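Long-range contact in ubiquitin and WLM domain-containing metalloprotease SPCC1442.07c (Schizosaccharomyces pombe, PDB 5JIG), which probably cleaves DNA-bound proteins as a DNA-dependent zinc metalloprotease, taking part in the repair of DNA-protein crosslinks: residues 2-14 / 37-51. Residues are numbered along the deposited sequence; the frame is centred on the assembly and turned at random.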
loop_
_atom_site.group_PDB
_atom_site.type_symbol
_atom_site.label_atom_id
_atom_site.label_comp_id
_atom_site.label_asym_id
_atom_site.label_seq_id
_atom_site.Cartn_x
_atom_site.Cartn_y
_atom_site.Cartn_z
ATOM N N SER A 2 15.225 7.725 1.796
ATOM C CA SER A 2 14.196 8.728 1.701
ATOM C C SER A 2 13.261 8.818 2.913
ATOM O O SER A 2 12.935 7.791 3.479
ATOM C CB SER A 2 13.299 8.266 0.512
ATOM O OG SER A 2 12.363 9.122 0.329
ATOM N N ILE A 3 12.761 10.004 3.248
ATOM C CA ILE A 3 11.725 10.146 4.243
ATOM C C ILE A 3 10.353 9.742 3.704
ATOM O O ILE A 3 9.390 9.638 4.486
ATOM C CB ILE A 3 11.612 11.591 4.804
ATOM C CG1 ILE A 3 11.153 12.605 3.781
ATOM C CG2 ILE A 3 12.915 11.969 5.464
ATOM C CD1 ILE A 3 10.943 13.998 4.319
ATOM N N TYR A 4 10.239 9.555 2.373
ATOM C CA TYR A 4 8.982 9.261 1.740
ATOM C C TYR A 4 8.780 7.747 1.717
ATOM O O TYR A 4 9.022 7.072 0.713
ATOM C CB TYR A 4 8.923 9.901 0.338
ATOM C CG TYR A 4 9.169 11.405 0.421
ATOM C CD1 TYR A 4 10.163 12.007 -0.310
ATOM C CD2 TYR A 4 8.336 12.201 1.195
ATOM C CE1 TYR A 4 10.402 13.386 -0.234
ATOM C CE2 TYR A 4 8.570 13.566 1.271
ATOM C CZ TYR A 4 9.559 14.137 0.554
ATOM O OH TYR A 4 9.749 15.512 0.639
ATOM N N THR A 5 8.314 7.261 2.839
ATOM C CA THR A 5 8.160 5.836 3.086
ATOM C C THR A 5 7.052 5.628 4.124
ATOM O O THR A 5 6.379 6.554 4.534
ATOM C CB THR A 5 9.515 5.254 3.515
ATOM O OG1 THR A 5 9.423 3.818 3.476
ATOM C CG2 THR A 5 9.952 5.742 4.876
ATOM N N PHE A 6 6.902 4.358 4.532
ATOM C CA PHE A 6 6.001 3.948 5.611
ATOM C C PHE A 6 6.870 3.820 6.883
ATOM O O PHE A 6 7.774 3.005 6.905
ATOM C CB PHE A 6 5.347 2.620 5.291
ATOM C CG PHE A 6 4.551 2.650 4.012
ATOM C CD1 PHE A 6 5.116 2.198 2.846
ATOM C CD2 PHE A 6 3.291 3.188 3.967
ATOM C CE1 PHE A 6 4.407 2.247 1.645
ATOM C CE2 PHE A 6 2.569 3.225 2.779
ATOM C CZ PHE A 6 3.148 2.786 1.613
ATOM N N ASN A 7 6.607 4.629 7.893
ATOM C CA ASN A 7 7.521 4.687 9.006
ATOM C C ASN A 7 7.456 3.478 9.936
ATOM O O ASN A 7 8.451 3.167 10.567
ATOM C CB ASN A 7 7.310 5.963 9.825
ATOM C CG ASN A 7 7.741 7.208 9.102
ATOM O OD1 ASN A 7 8.559 7.167 8.196
ATOM N ND2 ASN A 7 7.148 8.339 9.511
ATOM N N GLU A 8 6.305 2.830 10.015
ATOM C CA GLU A 8 6.096 1.676 10.862
ATOM C C GLU A 8 5.132 0.738 10.181
ATOM O O GLU A 8 4.208 1.160 9.499
ATOM C CB GLU A 8 5.520 2.099 12.224
ATOM C CG GLU A 8 5.376 0.954 13.190
ATOM C CD GLU A 8 4.896 1.342 14.585
ATOM O OE1 GLU A 8 4.674 0.456 15.412
ATOM O OE2 GLU A 8 4.672 2.548 14.852
ATOM N N LEU A 9 5.405 -0.560 10.352
ATOM C CA LEU A 9 4.592 -1.659 9.856
ATOM C C LEU A 9 3.960 -2.358 11.043
ATOM O O LEU A 9 4.621 -2.611 12.049
ATOM C CB LEU A 9 5.438 -2.656 9.072
ATOM C CG LEU A 9 6.293 -2.067 7.969
ATOM C CD1 LEU A 9 7.038 -3.171 7.304
ATOM C CD2 LEU A 9 5.474 -1.277 6.960
ATOM N N VAL A 10 2.703 -2.766 10.892
ATOM C CA VAL A 10 1.977 -3.527 11.922
ATOM C C VAL A 10 1.218 -4.664 11.285
ATOM O O VAL A 10 0.564 -4.462 10.270
ATOM C CB VAL A 10 1.006 -2.629 12.731
ATOM C CG1 VAL A 10 0.024 -3.443 13.592
ATOM C CG2 VAL A 10 1.775 -1.704 13.676
ATOM N N VAL A 11 1.318 -5.853 11.881
ATOM C CA VAL A 11 0.568 -7.012 11.431
ATOM C C VAL A 11 -0.277 -7.518 12.573
ATOM O O VAL A 11 -0.094 -7.219 13.773
ATOM C CB VAL A 11 1.484 -8.132 10.907
ATOM C CG1 VAL A 11 2.189 -7.654 9.676
ATOM C CG2 VAL A 11 2.435 -8.630 11.991
ATOM N N LEU A 12 -1.288 -8.312 12.189
ATOM C CA LEU A 12 -2.231 -8.884 13.139
ATOM C C LEU A 12 -1.722 -10.157 13.753
ATOM O O LEU A 12 -0.835 -10.823 13.279
ATOM C CB LEU A 12 -3.531 -9.055 12.435
ATOM C CG LEU A 12 -4.055 -7.674 11.949
ATOM C CD1 LEU A 12 -5.335 -7.867 11.306
ATOM C CD2 LEU A 12 -4.259 -6.603 13.068
ATOM N N ASP A 13 -2.403 -10.526 14.850
ATOM C CA ASP A 13 -2.086 -11.715 15.601
ATOM C C ASP A 13 -2.782 -12.931 15.039
ATOM O O ASP A 13 -3.721 -13.464 15.649
ATOM C CB ASP A 13 -2.430 -11.502 17.041
ATOM C CG ASP A 13 -1.980 -12.585 17.946
ATOM O OD1 ASP A 13 -2.564 -12.719 19.092
ATOM O OD2 ASP A 13 -1.003 -13.286 17.556
ATOM N N TYR A 14 -2.344 -13.359 13.875
ATOM C CA TYR A 14 -2.835 -14.528 13.183
ATOM C C TYR A 14 -1.619 -15.453 12.911
ATOM O O TYR A 14 -0.475 -15.041 12.961
ATOM C CB TYR A 14 -3.494 -14.164 11.831
ATOM C CG TYR A 14 -4.876 -13.606 11.975
ATOM C CD1 TYR A 14 -5.928 -14.402 12.429
ATOM C CD2 TYR A 14 -5.155 -12.258 11.753
ATOM C CE1 TYR A 14 -7.166 -13.945 12.622
ATOM C CE2 TYR A 14 -6.385 -11.760 11.929
ATOM C CZ TYR A 14 -7.417 -12.554 12.366
ATOM O OH TYR A 14 -8.676 -12.035 12.523
ATOM N N MET A 37 6.120 7.301 -4.019
ATOM C CA MET A 37 6.151 8.042 -2.751
ATOM C C MET A 37 7.177 9.176 -2.809
ATOM O O MET A 37 6.921 10.264 -2.288
ATOM C CB MET A 37 6.327 7.109 -1.604
ATOM C CG MET A 37 5.095 6.201 -1.521
ATOM S SD MET A 37 5.141 5.005 -0.120
ATOM C CE MET A 37 4.857 6.113 1.278
ATOM N N ASP A 38 8.310 8.928 -3.475
ATOM C CA ASP A 38 9.298 9.993 -3.675
ATOM C C ASP A 38 8.717 11.052 -4.610
ATOM O O ASP A 38 8.806 12.256 -4.313
ATOM C CB ASP A 38 10.582 9.401 -4.247
ATOM C CG ASP A 38 11.406 8.716 -3.214
ATOM O OD1 ASP A 38 12.224 7.867 -3.596
ATOM O OD2 ASP A 38 11.435 9.193 -2.031
ATOM N N SER A 39 8.146 10.656 -5.745
ATOM C CA SER A 39 7.668 11.647 -6.732
ATOM C C SER A 39 6.584 12.528 -6.178
ATOM O O SER A 39 6.518 13.723 -6.459
ATOM C CB SER A 39 7.179 10.925 -8.006
ATOM O OG SER A 39 8.254 10.246 -8.627
ATOM N N HIS A 40 5.682 11.929 -5.380
ATOM C CA HIS A 40 4.559 12.633 -4.828
ATOM C C HIS A 40 4.782 13.129 -3.386
ATOM O O HIS A 40 3.896 13.711 -2.802
ATOM C CB HIS A 40 3.245 11.855 -4.973
ATOM C CG HIS A 40 2.101 12.668 -5.378
ATOM N ND1 HIS A 40 1.710 13.762 -4.663
ATOM C CD2 HIS A 40 1.268 12.626 -6.441
ATOM C CE1 HIS A 40 0.657 14.340 -5.233
ATOM N NE2 HIS A 40 0.353 13.664 -6.332
ATOM N N ARG A 41 5.978 12.929 -2.876
ATOM C CA ARG A 41 6.395 13.420 -1.537
ATOM C C ARG A 41 5.434 12.972 -0.442
ATOM O O ARG A 41 4.924 13.768 0.312
ATOM C CB ARG A 41 6.643 14.909 -1.575
ATOM C CG ARG A 41 7.777 15.290 -2.449
ATOM C CD ARG A 41 8.060 16.765 -2.583
ATOM N NE ARG A 41 8.177 17.445 -1.329
ATOM C CZ ARG A 41 7.289 18.288 -0.791
ATOM N NH1 ARG A 41 7.584 18.856 0.376
ATOM N NH2 ARG A 41 6.107 18.554 -1.369
ATOM N N TRP A 42 5.226 11.662 -0.342
ATOM C CA TRP A 42 4.351 11.068 0.672
ATOM C C TRP A 42 5.134 10.336 1.708
ATOM O O TRP A 42 5.929 9.433 1.413
ATOM C CB TRP A 42 3.393 10.097 0.000
ATOM C CG TRP A 42 2.355 10.733 -0.826
ATOM C CD1 TRP A 42 1.802 11.949 -0.636
ATOM C CD2 TRP A 42 1.749 10.202 -1.984
ATOM N NE1 TRP A 42 0.846 12.203 -1.614
ATOM C CE2 TRP A 42 0.804 11.127 -2.440
ATOM C CE3 TRP A 42 1.929 9.009 -2.715
ATOM C CZ2 TRP A 42 0.034 10.908 -3.608
ATOM C CZ3 TRP A 42 1.179 8.821 -3.862
ATOM C CH2 TRP A 42 0.219 9.720 -4.237
ATOM N N THR A 43 4.895 10.733 2.989
ATOM C CA THR A 43 5.316 9.999 4.157
ATOM C C THR A 43 4.090 9.489 4.858
ATOM O O THR A 43 3.159 10.263 5.140
ATOM C CB THR A 43 6.114 10.873 5.115
ATOM O OG1 THR A 43 7.276 11.426 4.465
ATOM C CG2 THR A 43 6.442 10.126 6.368
ATOM N N VAL A 44 4.004 8.192 5.064
ATOM C CA VAL A 44 2.838 7.561 5.716
ATOM C C VAL A 44 3.336 6.973 7.031
ATOM O O VAL A 44 4.158 6.051 7.058
ATOM C CB VAL A 44 2.223 6.490 4.795
ATOM C CG1 VAL A 44 1.145 5.714 5.523
ATOM C CG2 VAL A 44 1.679 7.150 3.542
ATOM N N PRO A 45 2.848 7.494 8.161
ATOM C CA PRO A 45 3.393 7.013 9.438
ATOM C C PRO A 45 3.219 5.521 9.702
ATOM O O PRO A 45 4.096 4.898 10.306
ATOM C CB PRO A 45 2.633 7.857 10.483
ATOM C CG PRO A 45 2.427 9.166 9.777
ATOM C CD PRO A 45 2.119 8.776 8.333
ATOM N N LEU A 46 2.091 4.962 9.278
ATOM C CA LEU A 46 1.777 3.596 9.623
ATOM C C LEU A 46 1.160 2.871 8.453
ATOM O O LEU A 46 0.207 3.389 7.813
ATOM C CB LEU A 46 0.778 3.583 10.797
ATOM C CG LEU A 46 0.349 2.230 11.376
ATOM C CD1 LEU A 46 1.515 1.405 11.836
ATOM C CD2 LEU A 46 -0.668 2.440 12.492
ATOM N N LEU A 47 1.649 1.662 8.159
ATOM C CA LEU A 47 1.066 0.749 7.183
ATOM C C LEU A 47 0.744 -0.516 7.965
ATOM O O LEU A 47 1.647 -1.142 8.575
ATOM C CB LEU A 47 2.043 0.422 6.070
ATOM C CG LEU A 47 1.575 -0.572 5.009
ATOM C CD1 LEU A 47 0.360 -0.029 4.262
ATOM C CD2 LEU A 47 2.690 -0.899 4.049
ATOM N N SER A 48 -0.527 -0.913 8.014
ATOM C CA SER A 48 -0.975 -2.063 8.785
ATOM C C SER A 48 -1.698 -3.068 7.910
ATOM O O SER A 48 -2.291 -2.745 6.880
ATOM C CB SER A 48 -1.955 -1.698 9.883
ATOM O OG SER A 48 -1.403 -0.776 10.861
ATOM N N GLU A 49 -1.695 -4.291 8.405
ATOM C CA GLU A 49 -2.574 -5.337 7.876
ATOM C C GLU A 49 -3.962 -5.133 8.384
ATOM O O GLU A 49 -4.210 -4.985 9.585
ATOM C CB GLU A 49 -2.045 -6.676 8.415
ATOM C CG GLU A 49 -2.882 -7.832 7.936
ATOM C CD GLU A 49 -2.432 -9.189 8.474
ATOM O OE1 GLU A 49 -2.920 -10.188 7.929
ATOM O OE2 GLU A 49 -1.598 -9.195 9.416
ATOM N N MET A 50 -4.920 -5.126 7.446
ATOM C CA MET A 50 -6.304 -4.995 7.679
ATOM C C MET A 50 -6.852 -6.366 8.123
ATOM O O MET A 50 -6.497 -7.419 7.581
ATOM C CB MET A 50 -7.008 -4.556 6.410
ATOM C CG MET A 50 -8.405 -4.086 6.465
ATOM S SD MET A 50 -8.875 -3.449 4.814
ATOM C CE MET A 50 -10.638 -3.236 5.116
ATOM N N ASP A 51 -7.770 -6.362 9.067
ATOM C CA ASP A 51 -8.337 -7.615 9.558
ATOM C C ASP A 51 -9.024 -8.312 8.380
ATOM O O ASP A 51 -9.790 -7.677 7.643
ATOM C CB ASP A 51 -9.177 -7.332 10.757
ATOM C CG ASP A 51 -9.639 -8.645 11.507
ATOM O OD1 ASP A 51 -10.614 -8.538 12.234
ATOM O OD2 ASP A 51 -9.143 -9.747 11.384
HETATM O O HOH W 1 -0.609 -11.400 10.562
#
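Two donors grip Glu49 OE2 across this contact. Leu12 N donates to Glu49 OE2 at 2.9 Å in a nearly straight bond, from the anti side but 33° out of the carboxylate plane; a water oxygen 2.7 Å from Glu49 OE2 donates to it and to Leu12 O. Because CG stands anti to the backbone N (chi1 180°) and the chain runs on extended, the carboxylate reaches the backbone of Leu12, just past strand 8-10, while its OE1 forms a salt bridge with Arg78. Beyond it, Tyr14 OH donates to Asp51 OD2 on the syn side.

Leu47 N to Glu8 O, Val10 N to Leu47 O and Glu49 N to Val10 O pair strand 8-10 with strand 46-50 in parallel, and Val44 N to Thr5 O continues the pairing before the corner. The Phe6 ring is sandwiched, with Leu47 CD2 4.0 Å from its centroid over one face and Met37 CE over the other; Met37 SD adds an oblique Met-aromatic contact. Tyr4 lays a ring face against Arg41 CA, 3.6 Å from the centroid, at the Schellman turn that ends helix 31-40. With Tyr4 cut back to an alanine, that turn is likely to lose its aromatic cover and a gap to open beside Arg41. Nearby, Ser2 OG accepts from Tyr4 N in an ST turn.

Within this WLM protease domain, strand 6-10 forms one margin of the mixed sheet; strand 44-50 lies between it and strand 72-76, and helix 17-29 packs against Leu9 and Glu49.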